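Local coordinates for protein levansucrase (PDB 3OM4) that belongs to the levansucrase/invertase family and is built mainly of beta-sheets arranged as in a five-bladed beta-propeller, at residues Tyr106-Ala109 against Gly110-Ser113; Ser181-Asn184 against Asp185-Lys189; Ile298-Asn301 against Asp302-Leu306; Ile328-Asp332 against Gly333-Leu337. The protein carries 1 engineered substitution. All blocks are in the same frame, centred on the assembly; numbering follows the deposited sequence.

Interaction 1: Tyr106-Ala109 against Gly110-Ser113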
loop_
_atom_site.group_PDB
_atom_site.type_symbol
_atom_site.label_atom_id
_atom_site.label_comp_id
_atom_site.label_asym_id
_atom_site.label_seq_id
_atom_site.Cartn_x
_atom_site.Cartn_y
_atom_site.Cartn_z
ATOM N N TYR A 106 -9.785 -14.745 9.824
ATOM C CA TYR A 106 -11.229 -14.511 9.811
ATOM C C TYR A 106 -11.824 -14.395 11.212
ATOM O O TYR A 106 -11.285 -14.936 12.175
ATOM C CB TYR A 106 -11.947 -15.599 9.007
ATOM C CG TYR A 106 -11.839 -16.989 9.592
ATOM C CD1 TYR A 106 -12.897 -17.542 10.316
ATOM C CD2 TYR A 106 -10.682 -17.756 9.422
ATOM C CE1 TYR A 106 -12.809 -18.816 10.854
ATOM C CE2 TYR A 106 -10.584 -19.033 9.960
ATOM C CZ TYR A 106 -11.654 -19.556 10.674
ATOM O OH TYR A 106 -11.571 -20.816 11.210
ATOM N N LYS A 107 -12.945 -13.690 11.305
ATOM C CA LYS A 107 -13.570 -13.377 12.586
ATOM C C LYS A 107 -15.075 -13.258 12.393
ATOM O O LYS A 107 -15.535 -12.649 11.426
ATOM C CB LYS A 107 -12.992 -12.062 13.134
ATOM C CG LYS A 107 -13.655 -11.517 14.399
ATOM C CD LYS A 107 -13.134 -10.121 14.781
ATOM C CE LYS A 107 -13.581 -9.020 13.808
ATOM N NZ LYS A 107 -15.058 -8.812 13.759
ATOM N N LYS A 108 -15.836 -13.856 13.308
ATOM C CA LYS A 108 -17.282 -13.659 13.352
ATOM C C LYS A 108 -17.567 -12.160 13.337
ATOM O O LYS A 108 -16.981 -11.408 14.118
ATOM C CB LYS A 108 -17.879 -14.310 14.605
ATOM C CG LYS A 108 -17.836 -15.835 14.615
ATOM C CD LYS A 108 -18.964 -16.431 13.781
ATOM C CE LYS A 108 -18.919 -17.951 13.791
ATOM N NZ LYS A 108 -19.852 -18.524 12.778
ATOM N N ALA A 109 -18.448 -11.734 12.435
ATOM C CA ALA A 109 -18.703 -10.311 12.185
ATOM C C ALA A 109 -18.930 -9.483 13.453
ATOM O O ALA A 109 -18.531 -8.317 13.512
ATOM C CB ALA A 109 -19.873 -10.140 11.217
ATOM N N GLY A 110 -19.549 -10.101 14.459
ATOM C CA GLY A 110 -19.895 -9.428 15.714
ATOM C C GLY A 110 -18.897 -9.574 16.853
ATOM O O GLY A 110 -19.037 -8.920 17.891
ATOM N N ASP A 111 -17.899 -10.438 16.675
ATOM C CA ASP A 111 -16.797 -10.545 17.633
ATOM C C ASP A 111 -15.876 -9.336 17.493
ATOM O O ASP A 111 -15.775 -8.750 16.412
ATOM C CB ASP A 111 -16.020 -11.848 17.433
ATOM C CG ASP A 111 -16.696 -13.048 18.085
ATOM O OD1 ASP A 111 -17.601 -12.863 18.931
ATOM O OD2 ASP A 111 -16.310 -14.189 17.754
ATOM N N LYS A 112 -15.211 -8.957 18.583
ATOM C CA LYS A 112 -14.434 -7.713 18.605
ATOM C C LYS A 112 -12.957 -7.875 18.959
ATOM O O LYS A 112 -12.112 -7.149 18.434
ATOM C CB LYS A 112 -15.090 -6.680 19.539
ATOM C CG LYS A 112 -16.541 -6.306 19.191
ATOM C CD LYS A 112 -16.710 -5.829 17.740
ATOM C CE LYS A 112 -16.185 -4.412 17.521
ATOM N NZ LYS A 112 -17.106 -3.373 18.069
ATOM N N SER A 113 -12.650 -8.818 19.847
ATOM C CA SER A 113 -11.293 -8.976 20.374
ATOM C C SER A 113 -10.299 -9.474 19.324
ATOM O O SER A 113 -10.686 -10.114 18.343
ATOM C CB SER A 113 -11.291 -9.908 21.592
ATOM O OG SER A 113 -11.595 -11.246 21.231
HETATM O O HOH W 1 -14.411 -15.391 15.649
#
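Lys107 reaches over the start of the turn to the backbone of Asp111, and its ammonium group bonds two carbonyl oxygens of this corner of the chain. Its CG stands anti to the backbone N (chi1 174°), and the chain then bends twice, at chi3 and chi4, which folds CD and CE against the Asp111 carbonyl and brings NZ to 2.7 Å from Asp111 O. The same NZ gives a longer bond, 3.3 Å, to Lys108 O, arriving above the plane of that carbonyl. From the other face of that plane comes Asp111 N, 2.9 Å from Lys108 O, in the bond that closes a type I beta turn from Lys108 to Asp111. Two donors therefore hold Lys108 O between them, and Lys107, just before the turn, is tied to its first and last residues, Lys108 and Asp111.

The carboxylate of Asp111 takes no part in this grip: its OD2 lies 6.8 Å from Lys107 NZ. It runs instead beside the Lys108 side chain, OD2 resting 3.5 Å from Lys108 CB, and a water bridges OD2 to Lys108 N. The rest of Lys108 bends at chi2 and leads off toward Asp185, and its NZ also bonds Tyr84 OH. Ala109 and Gly110 form the two central positions of the turn.

The turn follows strand 101-108 and starts the loop toward strand 118-122, its antiparallel neighbour. Gln85, on strand 84-92 along the other side of strand 101-108, supplies a further acceptor for Lys107 NZ through OE1.

Interaction 2: Ser181-Asn184 against Asp185-Lys189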
loop_
_atom_site.group_PDB
_atom_site.type_symbol
_atom_site.label_atom_id
_atom_site.label_comp_id
_atom_site.label_asym_id
_atom_site.label_seq_id
_atom_site.Cartn_x
_atom_site.Cartn_y
_atom_site.Cartn_z
ATOM N N SER A 181 -14.488 -23.158 2.092
ATOM C CA SER A 181 -15.567 -24.009 2.594
ATOM C C SER A 181 -15.747 -23.813 4.096
ATOM O O SER A 181 -14.927 -23.166 4.750
ATOM C CB SER A 181 -15.315 -25.486 2.262
ATOM O OG SER A 181 -14.225 -26.012 2.999
ATOM N N GLN A 182 -16.834 -24.366 4.631
ATOM C CA GLN A 182 -17.102 -24.331 6.064
ATOM C C GLN A 182 -17.188 -25.758 6.608
ATOM O O GLN A 182 -18.229 -26.406 6.476
ATOM C CB GLN A 182 -18.400 -23.571 6.347
ATOM C CG GLN A 182 -18.313 -22.072 6.122
ATOM C CD GLN A 182 -19.675 -21.412 6.065
ATOM O OE1 GLN A 182 -20.355 -21.451 5.039
ATOM N NE2 GLN A 182 -20.078 -20.793 7.167
ATOM N N PRO A 183 -16.088 -26.257 7.210
ATOM C CA PRO A 183 -16.070 -27.613 7.778
ATOM C C PRO A 183 -17.019 -27.772 8.969
ATOM O O PRO A 183 -17.501 -28.878 9.228
ATOM C CB PRO A 183 -14.613 -27.801 8.219
ATOM C CG PRO A 183 -14.052 -26.436 8.327
ATOM C CD PRO A 183 -14.774 -25.595 7.324
ATOM N N ASN A 184 -17.264 -26.674 9.682
ATOM C CA ASN A 184 -18.280 -26.608 10.734
ATOM C C ASN A 184 -18.814 -25.181 10.912
ATOM O O ASN A 184 -18.449 -24.281 10.150
ATOM C CB ASN A 184 -17.754 -27.186 12.061
ATOM C CG ASN A 184 -16.588 -26.394 12.638
ATOM O OD1 ASN A 184 -16.597 -25.161 12.659
ATOM N ND2 ASN A 184 -15.584 -27.108 13.132
ATOM N N ASP A 185 -19.660 -24.986 11.922
ATOM C CA ASP A 185 -20.312 -23.695 12.184
ATOM C C ASP A 185 -19.374 -22.543 12.566
ATOM O O ASP A 185 -19.751 -21.375 12.444
ATOM C CB ASP A 185 -21.392 -23.847 13.264
ATOM C CG ASP A 185 -22.747 -24.222 12.690
ATOM O OD1 ASP A 185 -22.956 -25.413 12.370
ATOM O OD2 ASP A 185 -23.611 -23.324 12.577
ATOM N N ASN A 186 -18.165 -22.864 13.024
ATOM C CA ASN A 186 -17.235 -21.841 13.516
ATOM C C ASN A 186 -15.876 -21.781 12.801
ATOM O O ASN A 186 -14.961 -21.091 13.262
ATOM C CB ASN A 186 -17.045 -21.971 15.036
ATOM C CG ASN A 186 -16.438 -23.306 15.443
ATOM O OD1 ASN A 186 -15.271 -23.588 15.160
ATOM N ND2 ASN A 186 -17.225 -24.128 16.130
ATOM N N THR A 187 -15.754 -22.488 11.679
ATOM C CA THR A 187 -14.487 -22.570 10.949
ATOM C C THR A 187 -14.650 -22.241 9.462
ATOM O O THR A 187 -15.626 -22.643 8.825
ATOM C CB THR A 187 -13.834 -23.971 11.102
ATOM O OG1 THR A 187 -13.832 -24.357 12.481
ATOM C CG2 THR A 187 -12.394 -23.980 10.584
ATOM N N LEU A 188 -13.690 -21.486 8.932
ATOM C CA LEU A 188 -13.530 -21.304 7.495
ATOM C C LEU A 188 -12.270 -22.036 7.053
ATOM O O LEU A 188 -11.273 -22.058 7.775
ATOM C CB LEU A 188 -13.415 -19.821 7.136
ATOM C CG LEU A 188 -14.655 -18.926 7.141
ATOM C CD1 LEU A 188 -14.241 -17.493 6.860
ATOM C CD2 LEU A 188 -15.694 -19.375 6.117
ATOM N N LYS A 189 -12.321 -22.628 5.865
ATOM C CA LYS A 189 -11.190 -23.373 5.324
ATOM C C LYS A 189 -10.834 -22.859 3.933
ATOM O O LYS A 189 -11.719 -22.574 3.128
ATOM C CB LYS A 189 -11.530 -24.866 5.254
ATOM C CG LYS A 189 -10.412 -25.756 4.712
ATOM C CD LYS A 189 -10.924 -27.151 4.399
ATOM C CE LYS A 189 -9.849 -27.998 3.733
ATOM N NZ LYS A 189 -10.332 -29.377 3.447
HETATM O O HOH W 2 -18.287 -21.660 9.615
HETATM O O HOH W 3 -14.291 -26.016 15.303
#
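The chain doubles back through a type I beta turn from Asn184 to Thr187, and Ser181 and Lys189 form an antiparallel hydrogen-bonded pair, with Ser181 N 3.0 Å from Lys189 O and Lys189 N 2.9 Å from Ser181 O. Nearer the turn the Asn184 side chain does the work. With chi1 at 64° its CG sits between the backbone N and the carbonyl carbon, which swings OD1 inward over the turn. There OD1 accepts twice: from Asn186 N at 2.8 Å and from the Thr187 hydroxyl, OG1 lying 2.9 Å away. The hydroxyl comes in steeply, at 106° to the C=O bond, while the backbone N-H arrives at a more open angle. The Asn186 amide is turned 51° from that of Asn184, and a water joins Asn184 ND2 to Asn186 OD1.

Pro183 CG packs on Thr187, 3.7 Å from both CB and CG2, the side chains crossing at about a right angle. Next to it Gln182 runs alongside Leu188, with Gln182 CG 3.8 Å from Leu188 CD2, and its NE2 reaches a second water that also bonds Asn184 O and Thr187 O and so spans the two arms of the hairpin beside the turn.

This is the tip of the hairpin of strands 170-184 and 187-200, at the surface. Leu188 and Gln182 pack on Tyr84 of strand 84-92, while Lys118 NZ from strand 118-122 binds Asn186 O.

Interaction 3: Ile298-Asn301 against Asp302-Leu306; sequences IELN and DDYTL
The Tyr304 ring meets Leu300 at its edge: Leu300 CD1 lies near the ring plane, 4.2 Å from Tyr304 CD1. Over one face of the ring, toward the rim, sits the carbonyl oxygen of Asp302. The Asn301 side chain crosses that of Thr305 at a slant, its OD1 3.4 Å from Thr305 OG1, while a water links its ND2 to Asp302 N.

The carboxylate of Asp303 is the next flat group. Its CG lies between the backbone N and the carbonyl carbon (chi1 63°), which turns the carboxylate back over the loop, and OD1 comes to rest against Asn301 CB. That oxygen accepts two bonds from Thr305: OG1 gives one at 2.7 Å on the syn side of the carboxylate, and the backbone N gives one at 3.1 Å from above its plane, the latter making an Asx turn. Beside these bonds a type I beta turn runs from Asn301 to Tyr304, closed by Tyr304 N at 2.9 Å from Asn301 O. Asn301 N then binds Thr305 O, 2.8 Å away and nearly straight at 170°. Farther back, Leu306 CD1 packs at 3.9 Å on Ile298 CB, the two side chains crossing at about a right angle.

The loop joins strands 293-300 and 306-315, and Lys239 NZ of strand 238-246 makes a salt bridge with Asp302 OD1. Chemically, the pair of hydrogen bonds that Thr305 N and OG1 give to Asp303 OD1 would fix the rotation of the Thr305 hydroxyl and probably favours a charged carboxylate. The cost lies at Tyr304 O, which the contact buries without any polar partner in the model.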
loop_
_atom_site.group_PDB
_atom_site.type_symbol
_atom_site.label_atom_id
_atom_site.label_comp_id
_atom_site.label_asym_id
_atom_site.label_seq_id
_atom_site.Cartn_x
_atom_site.Cartn_y
_atom_site.Cartn_z
ATOM N N ILE A 298 -4.879 0.326 -14.013
ATOM C CA ILE A 298 -5.212 -0.483 -15.181
ATOM C C ILE A 298 -6.681 -0.892 -15.106
ATOM O O ILE A 298 -7.238 -1.019 -14.011
ATOM C CB ILE A 298 -4.301 -1.744 -15.311
ATOM C CG1 ILE A 298 -4.374 -2.620 -14.049
ATOM C CG2 ILE A 298 -2.856 -1.334 -15.641
ATOM C CD1 ILE A 298 -3.645 -3.958 -14.162
ATOM N N GLU A 299 -7.311 -1.063 -16.266
ATOM C CA GLU A 299 -8.651 -1.629 -16.323
ATOM C C GLU A 299 -8.561 -3.127 -16.599
ATOM O O GLU A 299 -7.704 -3.581 -17.364
ATOM C CB GLU A 299 -9.532 -0.934 -17.373
ATOM C CG GLU A 299 -11.016 -1.341 -17.257
ATOM C CD GLU A 299 -11.914 -0.776 -18.343
ATOM O OE1 GLU A 299 -11.475 0.117 -19.104
ATOM O OE2 GLU A 299 -13.078 -1.235 -18.425
ATOM N N LEU A 300 -9.446 -3.882 -15.955
ATOM C CA LEU A 300 -9.514 -5.324 -16.122
ATOM C C LEU A 300 -10.757 -5.733 -16.898
ATOM O O LEU A 300 -11.769 -5.028 -16.892
ATOM C CB LEU A 300 -9.517 -6.023 -14.757
ATOM C CG LEU A 300 -8.406 -5.690 -13.755
ATOM C CD1 LEU A 300 -8.616 -6.462 -12.461
ATOM C CD2 LEU A 300 -7.033 -5.985 -14.344
ATOM N N ASN A 301 -10.663 -6.875 -17.570
ATOM C CA ASN A 301 -11.827 -7.532 -18.149
ATOM C C ASN A 301 -12.623 -8.228 -17.049
ATOM O O ASN A 301 -12.182 -8.282 -15.897
ATOM C CB ASN A 301 -11.388 -8.544 -19.210
ATOM C CG ASN A 301 -11.069 -7.894 -20.544
ATOM O OD1 ASN A 301 -9.924 -7.897 -20.991
ATOM N ND2 ASN A 301 -12.085 -7.339 -21.189
ATOM N N ASP A 302 -13.790 -8.763 -17.401
ATOM C CA ASP A 302 -14.622 -9.491 -16.441
ATOM C C ASP A 302 -13.951 -10.763 -15.911
ATOM O O ASP A 302 -14.262 -11.211 -14.806
ATOM C CB ASP A 302 -15.993 -9.809 -17.041
ATOM C CG ASP A 302 -16.859 -8.569 -17.221
ATOM O OD1 ASP A 302 -16.569 -7.527 -16.590
ATOM O OD2 ASP A 302 -17.836 -8.638 -17.998
ATOM N N ASP A 303 -13.025 -11.324 -16.692
ATOM C CA ASP A 303 -12.241 -12.489 -16.267
ATOM C C ASP A 303 -10.935 -12.093 -15.563
ATOM O O ASP A 303 -10.077 -12.940 -15.303
ATOM C CB ASP A 303 -11.960 -13.427 -17.455
ATOM C CG ASP A 303 -11.117 -12.775 -18.549
ATOM O OD1 ASP A 303 -10.594 -11.657 -18.343
ATOM O OD2 ASP A 303 -10.974 -13.393 -19.627
ATOM N N TYR A 304 -10.800 -10.798 -15.270
ATOM C CA TYR A 304 -9.651 -10.229 -14.544
ATOM C C TYR A 304 -8.330 -10.199 -15.316
ATOM O O TYR A 304 -7.271 -9.960 -14.733
ATOM C CB TYR A 304 -9.483 -10.879 -13.160
ATOM C CG TYR A 304 -10.765 -10.867 -12.368
ATOM C CD1 TYR A 304 -11.232 -9.693 -11.782
ATOM C CD2 TYR A 304 -11.532 -12.023 -12.237
ATOM C CE1 TYR A 304 -12.421 -9.674 -11.069
ATOM C CE2 TYR A 304 -12.720 -12.014 -11.529
ATOM C CZ TYR A 304 -13.157 -10.839 -10.948
ATOM O OH TYR A 304 -14.335 -10.835 -10.248
ATOM N N THR A 305 -8.394 -10.418 -16.628
ATOM C CA THR A 305 -7.232 -10.182 -17.477
ATOM C C THR A 305 -7.125 -8.688 -17.757
ATOM O O THR A 305 -8.098 -7.946 -17.596
ATOM C CB THR A 305 -7.297 -10.950 -18.820
ATOM O OG1 THR A 305 -8.466 -10.552 -19.552
ATOM C CG2 THR A 305 -7.314 -12.457 -18.591
ATOM N N LEU A 306 -5.939 -8.253 -18.165
ATOM C CA LEU A 306 -5.698 -6.852 -18.495
ATOM C C LEU A 306 -6.530 -6.409 -19.698
ATOM O O LEU A 306 -6.499 -7.049 -20.748
ATOM C CB LEU A 306 -4.206 -6.629 -18.772
ATOM C CG LEU A 306 -3.773 -5.275 -19.347
ATOM C CD1 LEU A 306 -3.937 -4.158 -18.320
ATOM C CD2 LEU A 306 -2.336 -5.343 -19.837
HETATM O O HOH W 4 -14.679 -8.056 -20.051
#

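Interaction 4: Ile328-Asp332 against Gly333-Leu337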
loop_
_atom_site.group_PDB
_atom_site.type_symbol
_atom_site.label_atom_id
_atom_site.label_comp_id
_atom_site.label_asym_id
_atom_site.label_seq_id
_atom_site.Cartn_x
_atom_site.Cartn_y
_atom_site.Cartn_z
ATOM N N ILE A 328 -7.847 3.683 -2.759
ATOM C CA ILE A 328 -8.775 4.583 -3.425
ATOM C C ILE A 328 -10.210 4.137 -3.194
ATOM O O ILE A 328 -10.514 2.950 -3.265
ATOM C CB ILE A 328 -8.455 4.715 -4.946
ATOM C CG1 ILE A 328 -9.383 5.728 -5.626
ATOM C CG2 ILE A 328 -8.464 3.345 -5.642
ATOM C CD1 ILE A 328 -8.853 6.236 -6.949
ATOM N N PHE A 329 -11.071 5.104 -2.887
ATOM C CA PHE A 329 -12.505 4.868 -2.741
ATOM C C PHE A 329 -13.298 6.155 -2.933
ATOM O O PHE A 329 -12.751 7.260 -2.865
ATOM C CB PHE A 329 -12.843 4.219 -1.387
ATOM C CG PHE A 329 -12.355 4.997 -0.191
ATOM C CD1 PHE A 329 -13.093 6.063 0.316
ATOM C CD2 PHE A 329 -11.163 4.649 0.437
ATOM C CE1 PHE A 329 -12.646 6.780 1.422
ATOM C CE2 PHE A 329 -10.706 5.357 1.548
ATOM C CZ PHE A 329 -11.449 6.425 2.039
ATOM N N LYS A 330 -14.595 5.992 -3.170
ATOM C CA LYS A 330 -15.497 7.105 -3.407
ATOM C C LYS A 330 -16.261 7.442 -2.133
ATOM O O LYS A 330 -16.818 6.556 -1.484
ATOM C CB LYS A 330 -16.476 6.753 -4.530
ATOM C CG LYS A 330 -17.318 7.914 -5.034
ATOM C CD LYS A 330 -18.261 7.450 -6.126
ATOM C CE LYS A 330 -18.817 8.618 -6.921
ATOM N NZ LYS A 330 -19.655 8.130 -8.053
ATOM N N LYS A 331 -16.274 8.728 -1.790
ATOM C CA LYS A 331 -16.991 9.227 -0.622
ATOM C C LYS A 331 -17.604 10.584 -0.957
ATOM O O LYS A 331 -16.941 11.442 -1.546
ATOM C CB LYS A 331 -16.046 9.334 0.578
ATOM C CG LYS A 331 -16.735 9.629 1.903
ATOM C CD LYS A 331 -15.720 9.844 3.013
ATOM C CE LYS A 331 -16.398 10.176 4.332
ATOM N NZ LYS A 331 -17.000 11.541 4.337
ATOM N N ASP A 332 -18.874 10.764 -0.591
ATOM C CA ASP A 332 -19.612 12.009 -0.860
ATOM C C ASP A 332 -19.468 12.491 -2.307
ATOM O O ASP A 332 -19.346 13.691 -2.557
ATOM C CB ASP A 332 -19.181 13.127 0.106
ATOM C CG ASP A 332 -19.319 12.738 1.565
ATOM O OD1 ASP A 332 -20.327 12.095 1.931
ATOM O OD2 ASP A 332 -18.414 13.091 2.351
ATOM N N GLY A 333 -19.472 11.551 -3.251
ATOM C CA GLY A 333 -19.364 11.869 -4.675
ATOM C C GLY A 333 -17.965 12.197 -5.172
ATOM O O GLY A 333 -17.779 12.493 -6.356
ATOM N N LYS A 334 -16.981 12.148 -4.276
ATOM C CA LYS A 334 -15.596 12.461 -4.627
ATOM C C LYS A 334 -14.702 11.237 -4.482
ATOM O O LYS A 334 -15.014 10.312 -3.730
ATOM C CB LYS A 334 -15.060 13.600 -3.753
ATOM C CG LYS A 334 -16.068 14.702 -3.471
ATOM C CD LYS A 334 -16.007 15.821 -4.488
ATOM C CE LYS A 334 -15.148 16.963 -3.974
ATOM N NZ LYS A 334 -15.494 18.248 -4.640
ATOM N N TRP A 335 -13.582 11.248 -5.197
ATOM C CA TRP A 335 -12.636 10.144 -5.170
ATOM C C TRP A 335 -11.421 10.475 -4.313
ATOM O O TRP A 335 -10.739 11.472 -4.551
ATOM C CB TRP A 335 -12.212 9.790 -6.593
ATOM C CG TRP A 335 -13.265 9.036 -7.325
ATOM C CD1 TRP A 335 -14.193 9.542 -8.188
ATOM C CD2 TRP A 335 -13.513 7.628 -7.246
ATOM N NE1 TRP A 335 -14.999 8.532 -8.662
ATOM C CE2 TRP A 335 -14.604 7.348 -8.097
ATOM C CE3 TRP A 335 -12.917 6.575 -6.539
ATOM C CZ2 TRP A 335 -15.110 6.055 -8.265
ATOM C CZ3 TRP A 335 -13.420 5.292 -6.705
ATOM C CH2 TRP A 335 -14.507 5.044 -7.559
ATOM N N TYR A 336 -11.163 9.628 -3.318
ATOM C CA TYR A 336 -10.049 9.822 -2.392
ATOM C C TYR A 336 -8.947 8.810 -2.649
ATOM O O TYR A 336 -9.203 7.614 -2.745
ATOM C CB TYR A 336 -10.531 9.766 -0.939
ATOM C CG TYR A 336 -11.413 10.933 -0.587
ATOM C CD1 TYR A 336 -10.872 12.108 -0.065
ATOM C CD2 TYR A 336 -12.789 10.878 -0.805
ATOM C CE1 TYR A 336 -11.681 13.194 0.237
ATOM C CE2 TYR A 336 -13.607 11.959 -0.506
ATOM C CZ TYR A 336 -13.050 13.108 0.019
ATOM O OH TYR A 336 -13.863 14.177 0.315
ATOM N N LEU A 337 -7.721 9.312 -2.768
ATOM C CA LEU A 337 -6.573 8.500 -3.141
ATOM C C LEU A 337 -5.511 8.642 -2.069
ATOM O O LEU A 337 -5.120 9.758 -1.721
ATOM C CB LEU A 337 -6.031 8.961 -4.499
ATOM C CG LEU A 337 -4.792 8.320 -5.136
ATOM C CD1 LEU A 337 -5.022 6.854 -5.484
ATOM C CD2 LEU A 337 -4.403 9.109 -6.383
#
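Phe329 and Tyr336 bond to each other through both backbone groups: Tyr336 N lies 2.9 Å from Phe329 O with an almost straight N-H at 175°, and Phe329 N is 3.1 Å from Tyr336 O. Lys331 and Lys334 repeat the pattern at the turn, Lys331 N at 2.8 Å from Lys334 O and Lys334 N at 2.8 Å from Lys331 O. The last of these donors stands above the carbonyl plane, as the chain curls into a type I' beta turn at Asp332 and Gly333. This makes a beta hairpin with a two-residue loop, and both loop residues have positive phi.

The side-chain donors are also matched: Lys331 NZ makes a salt bridge to Asp332 OD2 at 2.9 Å and another to Asp404, and also bonds Ile433 O. Lys334 NZ goes to Asn364 OD1, and Tyr336 OH to Gly435 O.

On one face Lys330, fully extended, lies over the Trp335 indole: its CB sits 3.8 Å from the centroid of the six-membered ring, 2° off the normal, in a CH-pi contact. Ile328 CG1 touches the same ring obliquely at CE3. On the face with Phe329, Lys331 CB packs 3.7 Å from Tyr336 CE2.

Strand 326-331 is an outer strand of a four-stranded antiparallel sheet, and strand 334-342 pairs on its other side with strand 356-363, Trp335 bonding Ser363 and Leu337 bonding Tyr361 through the backbone. Ile328 and Trp335 pack on Ile233 of strand 228-235, in the adjoining sheet.

All four interactions are local chain reversals in a mostly beta protein, following one another along the chain. Interactions 1 and 2 alone touch: their centres are 14 Å apart, and both reach the same sheet. Lys108 NZ probably bonds Asp185 O at 2.9 Å, and Tyr106 OH probably bonds Leu188 N at 3.2 Å, so the hairpin tip at 185-189 leans on the strand leading into the turn at 108-111. Interactions 3 and 4 lie in adjoining sheets, nearest atoms about 10 Å apart, and Leu313 of strand 306-315, which begins within interaction 3, packs on Ile328 and Leu337. Interactions 2 and 4 are the most distant pair, centres 35 Å apart.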